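PDB 3HXL: phage tail sheath protein from Desulfitobacterium hafniense, which probably forms the contractile sheath around the tail tube of a myovirus-type phage or prophage particle. Local coordinates for residues L40-G45 with L85-L90; V133-D138 with D157-S162; L235-A240 with S248-V253. All blocks are in the same frame, centred on the assembly; numbering follows the deposited sequence.

Contact 1 of 3, residues L40-G45 with L85-L90; sequences LILSWG and LLLYRL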
# COMPACT_ATOMS: atom_id res chain seq x y z
N LEU A 40 -2.46 -7.00 -6.95
CA LEU A 40 -1.82 -7.23 -8.24
C LEU A 40 -1.97 -8.61 -8.82
O LEU A 40 -2.17 -9.60 -8.11
CB LEU A 40 -0.31 -6.94 -8.16
CG LEU A 40 0.20 -5.52 -7.92
CD1 LEU A 40 1.72 -5.52 -8.00
CD2 LEU A 40 -0.39 -4.58 -8.94
N ILE A 41 -1.87 -8.66 -10.14
CA ILE A 41 -1.92 -9.91 -10.88
C ILE A 41 -0.45 -10.21 -11.12
O ILE A 41 0.25 -9.45 -11.79
CB ILE A 41 -2.65 -9.72 -12.21
CG1 ILE A 41 -4.12 -9.41 -11.94
CG2 ILE A 41 -2.48 -10.96 -13.08
CD1 ILE A 41 -4.88 -8.89 -13.13
N LEU A 42 0.01 -11.32 -10.56
CA LEU A 42 1.41 -11.72 -10.67
C LEU A 42 1.61 -13.05 -11.38
O LEU A 42 0.64 -13.71 -11.77
CB LEU A 42 2.01 -11.79 -9.26
CG LEU A 42 1.90 -10.51 -8.42
CD1 LEU A 42 2.43 -10.75 -7.01
CD2 LEU A 42 2.68 -9.40 -9.10
N SER A 43 2.87 -13.44 -11.56
CA SER A 43 3.20 -14.69 -12.23
C SER A 43 3.82 -15.68 -11.25
O SER A 43 4.25 -16.77 -11.63
CB SER A 43 4.18 -14.44 -13.38
OG SER A 43 3.63 -13.52 -14.32
N TRP A 44 3.85 -15.30 -9.98
CA TRP A 44 4.42 -16.14 -8.94
C TRP A 44 4.07 -15.56 -7.58
O TRP A 44 3.70 -14.39 -7.48
CB TRP A 44 5.94 -16.22 -9.12
CG TRP A 44 6.63 -17.25 -8.28
CD1 TRP A 44 7.26 -17.06 -7.08
CD2 TRP A 44 6.79 -18.64 -8.60
NE1 TRP A 44 7.82 -18.24 -6.64
CE2 TRP A 44 7.54 -19.22 -7.55
CE3 TRP A 44 6.38 -19.44 -9.67
CZ2 TRP A 44 7.89 -20.58 -7.55
CZ3 TRP A 44 6.73 -20.80 -9.66
CH2 TRP A 44 7.47 -21.35 -8.60
N GLY A 45 4.18 -16.38 -6.54
CA GLY A 45 3.89 -15.92 -5.19
C GLY A 45 2.61 -16.47 -4.60
O GLY A 45 1.71 -16.88 -5.33
N LEU A 85 4.58 -2.12 2.28
CA LEU A 85 3.61 -2.45 1.25
C LEU A 85 2.86 -3.71 1.63
O LEU A 85 3.46 -4.73 1.99
CB LEU A 85 4.31 -2.69 -0.10
CG LEU A 85 3.43 -3.31 -1.21
CD1 LEU A 85 2.34 -2.31 -1.60
CD2 LEU A 85 4.28 -3.66 -2.42
N LEU A 86 1.53 -3.63 1.58
CA LEU A 86 0.70 -4.79 1.85
C LEU A 86 0.26 -5.21 0.45
O LEU A 86 -0.58 -4.57 -0.18
CB LEU A 86 -0.50 -4.39 2.73
CG LEU A 86 -0.14 -3.80 4.09
CD1 LEU A 86 -1.41 -3.48 4.87
CD2 LEU A 86 0.73 -4.77 4.89
N LEU A 87 0.89 -6.28 -0.03
CA LEU A 87 0.65 -6.81 -1.37
C LEU A 87 -0.29 -8.01 -1.37
O LEU A 87 -0.17 -8.91 -0.54
CB LEU A 87 1.98 -7.22 -1.99
CG LEU A 87 1.97 -7.92 -3.36
CD1 LEU A 87 1.44 -6.97 -4.43
CD2 LEU A 87 3.39 -8.37 -3.70
N TYR A 88 -1.21 -8.02 -2.32
CA TYR A 88 -2.17 -9.11 -2.43
C TYR A 88 -2.17 -9.64 -3.86
O TYR A 88 -2.47 -8.90 -4.80
CB TYR A 88 -3.56 -8.58 -2.07
CG TYR A 88 -4.62 -9.65 -1.91
CD1 TYR A 88 -4.81 -10.29 -0.69
CD2 TYR A 88 -5.45 -9.98 -2.98
CE1 TYR A 88 -5.83 -11.24 -0.53
CE2 TYR A 88 -6.46 -10.93 -2.83
CZ TYR A 88 -6.65 -11.55 -1.60
OH TYR A 88 -7.66 -12.46 -1.45
N ARG A 89 -1.81 -10.90 -4.05
CA ARG A 89 -1.81 -11.48 -5.38
C ARG A 89 -3.22 -11.99 -5.68
O ARG A 89 -3.71 -12.90 -5.02
CB ARG A 89 -0.81 -12.63 -5.51
CG ARG A 89 -0.74 -13.16 -6.92
CD ARG A 89 0.04 -14.46 -7.04
NE ARG A 89 0.03 -14.93 -8.42
CZ ARG A 89 0.57 -16.07 -8.83
NH1 ARG A 89 1.18 -16.88 -7.97
NH2 ARG A 89 0.51 -16.40 -10.12
N LEU A 90 -3.85 -11.40 -6.69
CA LEU A 90 -5.22 -11.71 -7.07
C LEU A 90 -5.47 -13.02 -7.80
O LEU A 90 -6.60 -13.51 -7.84
CB LEU A 90 -5.75 -10.57 -7.95
CG LEU A 90 -5.82 -9.16 -7.36
CD1 LEU A 90 -5.78 -8.16 -8.49
CD2 LEU A 90 -7.07 -8.99 -6.51
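Arg-89 reaches from the end of strand 84-89 into the loop 42-45, where backbone oxygens rather than a carboxylate receive it. Its NH1 gives a hydrogen bond of 2.7 Å to Gly-45 O, which lies in the guanidinium plane and receives the bond on a lone pair. NH2 turns to Leu-42 O, but that bond is weak, long at 3.2 Å and bent. Over one face of the guanidinium sits the Trp-44 peptide, its N 3.4 Å above the plane and offset toward the rim. The group gets there on a stretched chain: CG is anti to the backbone N (chi1 -176°) and the methylenes run extended to NE. Leu-42 crosses this chain obliquely, with CB 3.9 Å from Arg-89 CG.

At the base of the arginine, strands 35-40 and 84-89 run parallel. Leu-40 N bonds to Tyr-88 O at 2.9 Å, and Leu-90 N returns to Leu-40 O at 2.8 Å, two nearly straight bonds that fix where Arg-89 leaves the sheet. On the face carrying Leu-40 and Arg-89, the methyl CD1 of Leu-87 comes within 3.9 Å of Leu-40 CD1, the two side chains crossing at about a right angle, while helix 73-78 packs on both through Ile-75.

Further out, Gly-110 O takes another bond from NH2, and Asn-91 joins the two ends of the grip, giving its ND2 to Leu-42 O and receiving a weak bond from Arg-89 NE at OD1. Ser-43 OG is held by Asp-180. The buried guanidinium thus finds carbonyl acceptors in two loops, and its positive charge would probably polarise these peptides while tying loop 42-45 to the strand end.

Contact 2 of 3, residues V133-D138 with D157-S162; sequences VSTLVD and DWVIFS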
# COMPACT_ATOMS: atom_id res chain seq x y z
N VAL A 133 20.41 -33.84 -8.28
CA VAL A 133 19.18 -33.22 -8.78
C VAL A 133 19.26 -31.72 -8.58
O VAL A 133 19.24 -31.22 -7.46
CB VAL A 133 17.94 -33.77 -8.04
CG1 VAL A 133 16.67 -33.20 -8.66
CG2 VAL A 133 17.93 -35.29 -8.12
N SER A 134 19.35 -30.99 -9.69
CA SER A 134 19.46 -29.55 -9.62
C SER A 134 18.22 -28.85 -10.18
O SER A 134 17.59 -29.33 -11.13
CB SER A 134 20.71 -29.09 -10.36
OG SER A 134 21.87 -29.62 -9.74
N THR A 135 17.88 -27.73 -9.56
CA THR A 135 16.74 -26.94 -9.98
C THR A 135 17.29 -25.65 -10.59
O THR A 135 17.99 -24.89 -9.92
CB THR A 135 15.82 -26.58 -8.79
OG1 THR A 135 15.41 -27.79 -8.14
CG2 THR A 135 14.59 -25.83 -9.26
N LEU A 136 17.00 -25.44 -11.87
CA LEU A 136 17.46 -24.26 -12.57
C LEU A 136 16.34 -23.28 -12.84
O LEU A 136 15.21 -23.67 -13.15
CB LEU A 136 18.12 -24.64 -13.90
CG LEU A 136 19.57 -25.14 -13.89
CD1 LEU A 136 19.71 -26.36 -13.00
CD2 LEU A 136 19.99 -25.45 -15.31
N VAL A 137 16.66 -22.00 -12.72
CA VAL A 137 15.72 -20.92 -12.98
C VAL A 137 16.42 -19.97 -13.93
O VAL A 137 17.43 -19.35 -13.57
CB VAL A 137 15.35 -20.18 -11.68
CG1 VAL A 137 14.41 -19.03 -12.00
CG2 VAL A 137 14.70 -21.14 -10.70
N ASP A 138 15.89 -19.84 -15.14
CA ASP A 138 16.49 -18.99 -16.16
C ASP A 138 17.92 -19.46 -16.41
O ASP A 138 18.82 -18.64 -16.62
CB ASP A 138 16.50 -17.52 -15.74
CG ASP A 138 15.13 -16.89 -15.77
OD1 ASP A 138 14.32 -17.24 -16.66
OD2 ASP A 138 14.85 -16.02 -14.91
N ASP A 157 12.63 -23.85 -2.45
CA ASP A 157 11.83 -22.64 -2.57
C ASP A 157 11.17 -22.49 -3.95
O ASP A 157 10.39 -21.57 -4.17
CB ASP A 157 12.66 -21.39 -2.28
CG ASP A 157 13.33 -21.44 -0.91
OD1 ASP A 157 12.70 -21.93 0.05
OD2 ASP A 157 14.48 -20.97 -0.80
N TRP A 158 11.47 -23.41 -4.86
CA TRP A 158 10.90 -23.31 -6.21
C TRP A 158 9.96 -24.43 -6.64
O TRP A 158 8.99 -24.17 -7.35
CB TRP A 158 12.02 -23.21 -7.23
CG TRP A 158 12.80 -21.95 -7.11
CD1 TRP A 158 13.93 -21.75 -6.39
CD2 TRP A 158 12.49 -20.71 -7.74
NE1 TRP A 158 14.36 -20.44 -6.54
CE2 TRP A 158 13.49 -19.79 -7.36
CE3 TRP A 158 11.46 -20.28 -8.60
CZ2 TRP A 158 13.49 -18.46 -7.81
CZ3 TRP A 158 11.46 -18.96 -9.04
CH2 TRP A 158 12.48 -18.07 -8.64
N VAL A 159 10.25 -25.66 -6.22
CA VAL A 159 9.41 -26.78 -6.62
C VAL A 159 9.17 -27.81 -5.53
O VAL A 159 9.84 -27.84 -4.49
CB VAL A 159 10.01 -27.53 -7.82
CG1 VAL A 159 10.18 -26.59 -9.00
CG2 VAL A 159 11.34 -28.17 -7.44
N ILE A 160 8.18 -28.66 -5.79
CA ILE A 160 7.80 -29.75 -4.89
C ILE A 160 8.03 -31.03 -5.68
O ILE A 160 7.62 -31.14 -6.84
CB ILE A 160 6.30 -29.67 -4.51
CG1 ILE A 160 6.00 -28.36 -3.77
CG2 ILE A 160 5.92 -30.87 -3.66
CD1 ILE A 160 6.71 -28.23 -2.44
N PHE A 161 8.71 -31.99 -5.07
CA PHE A 161 8.99 -33.26 -5.73
C PHE A 161 7.93 -34.29 -5.35
O PHE A 161 7.53 -34.39 -4.19
CB PHE A 161 10.37 -33.77 -5.31
CG PHE A 161 11.49 -32.86 -5.70
CD1 PHE A 161 11.91 -32.78 -7.02
CD2 PHE A 161 12.12 -32.07 -4.75
CE1 PHE A 161 12.94 -31.92 -7.39
CE2 PHE A 161 13.15 -31.20 -5.10
CZ PHE A 161 13.56 -31.13 -6.42
N SER A 162 7.47 -35.05 -6.33
CA SER A 162 6.46 -36.08 -6.09
C SER A 162 6.77 -37.35 -6.87
O SER A 162 7.51 -37.32 -7.85
CB SER A 162 5.07 -35.56 -6.48
OG SER A 162 5.02 -35.20 -7.85
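Val-137 and Trp-158 meet methyl to ring in the most intimate apolar contact between the two segments. CG2 of Val-137 stands over the indole, 3.8 Å from the centroid of the six-membered ring and only 14° off its normal, a CH-pi contact with the face. The second methyl, CG1, lies closer to the outer corner of the same ring, 4.0 Å from Trp-158 CH2. Val-137 carries CG1 anti to its backbone N (chi1 178°), which places CG2 beside that N and over the ring.

The remaining apolar contacts are lighter. Val-133 and Phe-161 reach toward each other tip to tip, CG1 of the valine 4.1 Å from CE1 of the ring. Between these two pairs, Thr-135 turns its methyl CG2 to Trp-158 CB at 4.2 Å, whereas its OG1 faces Val-159 CG2 and the CZ corner of Phe-161. Leu-142 adds to the cover around Val-137 and Trp-158, and Ile-117 does so for Thr-135 and Val-159.

Polar interactions belong to the surroundings: no hydrogen bond joins residues 133-138 to 157-162. The threonine hydroxyl has a weak bond with Asn-156 ND2, and the OD1 of the same asparagine accepts the backbone N-H groups of Trp-158 and Val-159, so one side chain links the start of strand 159-162 to the layer facing it.

The strand axes approach no closer than 10.3 Å and their directions differ by 146°. Side chains meeting across that gap, from a four-stranded and a three-stranded antiparallel sheet, form the core of a beta-sandwich, in agreement with the sheath-protein beta-sandwich family to which this region belongs.

Contact 3 of 3, residues L235-A240 with S248-V253; sequences LENYPA and SVKNGV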
# COMPACT_ATOMS: atom_id res chain seq x y z
N LEU A 235 -6.72 6.00 -7.81
CA LEU A 235 -7.18 5.41 -9.06
C LEU A 235 -6.63 6.15 -10.26
O LEU A 235 -6.02 7.22 -10.13
CB LEU A 235 -8.71 5.44 -9.11
CG LEU A 235 -9.45 5.00 -7.86
CD1 LEU A 235 -10.95 5.17 -8.08
CD2 LEU A 235 -9.12 3.55 -7.55
N GLU A 236 -6.88 5.57 -11.43
CA GLU A 236 -6.46 6.11 -12.72
C GLU A 236 -7.64 6.72 -13.45
O GLU A 236 -8.65 6.05 -13.65
CB GLU A 236 -5.89 4.98 -13.59
CG GLU A 236 -5.46 5.42 -14.97
CD GLU A 236 -6.46 5.09 -16.08
OE1 GLU A 236 -6.19 5.52 -17.21
OE2 GLU A 236 -7.49 4.41 -15.85
N ASN A 237 -7.52 7.97 -13.86
CA ASN A 237 -8.57 8.65 -14.60
C ASN A 237 -10.00 8.37 -14.14
O ASN A 237 -10.80 7.75 -14.86
CB ASN A 237 -8.42 8.32 -16.10
CG ASN A 237 -7.25 9.04 -16.74
OD1 ASN A 237 -7.34 10.23 -17.04
ND2 ASN A 237 -6.14 8.34 -16.92
N TYR A 238 -10.33 8.82 -12.94
CA TYR A 238 -11.67 8.63 -12.41
C TYR A 238 -12.08 9.81 -11.54
O TYR A 238 -12.44 9.65 -10.37
CB TYR A 238 -11.75 7.34 -11.60
CG TYR A 238 -13.16 6.83 -11.44
CD1 TYR A 238 -13.81 6.85 -10.20
CD2 TYR A 238 -13.86 6.31 -12.53
CE1 TYR A 238 -15.11 6.36 -10.05
CE2 TYR A 238 -15.15 5.82 -12.40
CZ TYR A 238 -15.78 5.85 -11.16
OH TYR A 238 -17.05 5.34 -11.03
N PRO A 239 -12.02 11.02 -12.10
CA PRO A 239 -12.40 12.22 -11.34
C PRO A 239 -13.88 12.19 -10.95
O PRO A 239 -14.31 12.93 -10.08
CB PRO A 239 -12.06 13.35 -12.30
CG PRO A 239 -12.27 12.73 -13.64
CD PRO A 239 -11.63 11.38 -13.48
N ALA A 240 -14.65 11.31 -11.60
CA ALA A 240 -16.07 11.21 -11.31
C ALA A 240 -16.34 10.82 -9.86
O ALA A 240 -17.46 10.99 -9.36
CB ALA A 240 -16.73 10.18 -12.26
N SER A 248 -7.27 10.77 -8.16
CA SER A 248 -7.32 10.31 -9.55
C SER A 248 -6.13 10.79 -10.38
O SER A 248 -6.03 11.97 -10.72
CB SER A 248 -8.62 10.78 -10.22
OG SER A 248 -8.71 10.31 -11.55
N VAL A 249 -5.24 9.86 -10.72
CA VAL A 249 -4.06 10.16 -11.52
C VAL A 249 -4.46 10.20 -13.00
O VAL A 249 -4.99 9.23 -13.53
CB VAL A 249 -2.97 9.08 -11.33
CG1 VAL A 249 -1.71 9.46 -12.09
CG2 VAL A 249 -2.68 8.90 -9.85
N LYS A 250 -4.19 11.33 -13.66
CA LYS A 250 -4.56 11.52 -15.06
C LYS A 250 -3.54 11.00 -16.07
O LYS A 250 -3.91 10.33 -17.05
CB LYS A 250 -4.81 13.02 -15.34
CG LYS A 250 -5.43 13.32 -16.71
CD LYS A 250 -5.63 14.82 -16.91
CE LYS A 250 -6.37 15.13 -18.22
NZ LYS A 250 -7.76 14.57 -18.23
N ASN A 251 -2.27 11.33 -15.86
CA ASN A 251 -1.23 10.90 -16.78
C ASN A 251 -0.12 10.09 -16.11
O ASN A 251 -0.13 9.87 -14.90
CB ASN A 251 -0.64 12.11 -17.55
CG ASN A 251 0.02 13.14 -16.64
OD1 ASN A 251 -0.18 13.14 -15.43
ND2 ASN A 251 0.80 14.03 -17.24
N GLY A 252 0.82 9.64 -16.93
CA GLY A 252 1.93 8.86 -16.44
C GLY A 252 3.23 9.62 -16.60
O GLY A 252 3.24 10.83 -16.82
N VAL A 253 4.34 8.89 -16.51
CA VAL A 253 5.64 9.53 -16.63
C VAL A 253 6.61 8.71 -17.44
O VAL A 253 6.33 7.56 -17.81
CB VAL A 253 6.24 9.75 -15.23
CG1 VAL A 253 5.34 10.67 -14.41
CG2 VAL A 253 6.40 8.41 -14.52
O HOH W 1 -7.25 11.89 -19.14
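Ser-248 is the tight point where strand 246-255 meets the chain leaving strand 232-236. Its OG accepts the backbone N-H of Tyr-238 in a short, nearly straight bond of 2.6 Å, and Pro-239 closes in beside it with CD 3.7 Å from the same oxygen. OG stands anti to the backbone N of Ser-248 (chi1 -178°), which brings the hydroxyl to that N-H. Two parallel-strand bonds complete this compact half: Val-249 N to Leu-235 O at 2.8 Å, then Asn-237 N to Val-249 O at the same length, the latter donor standing above the carbonyl plane. Together these bonds hold the chain where it leaves strand 232-236. Leu-235 and Ser-248 share one face of the sheet; Glu-236 and Val-249 share the other, where helix 263-276 packs.

The other half, around Asn-237 and Lys-250, is looser and more open to solvent. Asn-237 leaves the extended path with positive phi (40°), and its side chain folds back so that ND2 donates a hydrogen bond of 3.0 Å to Lys-250 O and also bonds Glu-236 OE1, which it meets from above the carboxylate plane. One amide nitrogen therefore serves two acceptors. At the amide's other end, a water donates to OD1 and accepts from Lys-250 NZ, bridging the two side chains. Lys-250 NZ also forms a salt bridge with Glu-311, while Glu-236 OE2 forms one with Lys-213 of helix 210-227.

Here strand 232-236 ends beside strand 246-255, which is broken at 250-251 and then runs on, in a mixed sheet with helices packed beside it, an alpha/beta layout consistent with the subtilisin-like domain of tail sheath proteins.

In the fold
The three contacts follow one another along the chain, each closing before the next opens, and each falls in a different family region of the sheath protein. Contacts 1 and 3 belong to the same mixed sheet, strands 35-40 and 84-89 in one part and 232-236 and 246-255 in another, with strand 202-204 joining the two; their centres lie about 22 Å apart. Contact 2 sits in the beta-sandwich, about 22 Å from contact 1 and about 42 Å from contact 3, centre to centre. Contacts 1 and 2 touch where Trp-44 packs on Trp-158, so a loop of the mixed-sheet body meets the outlying sandwich directly.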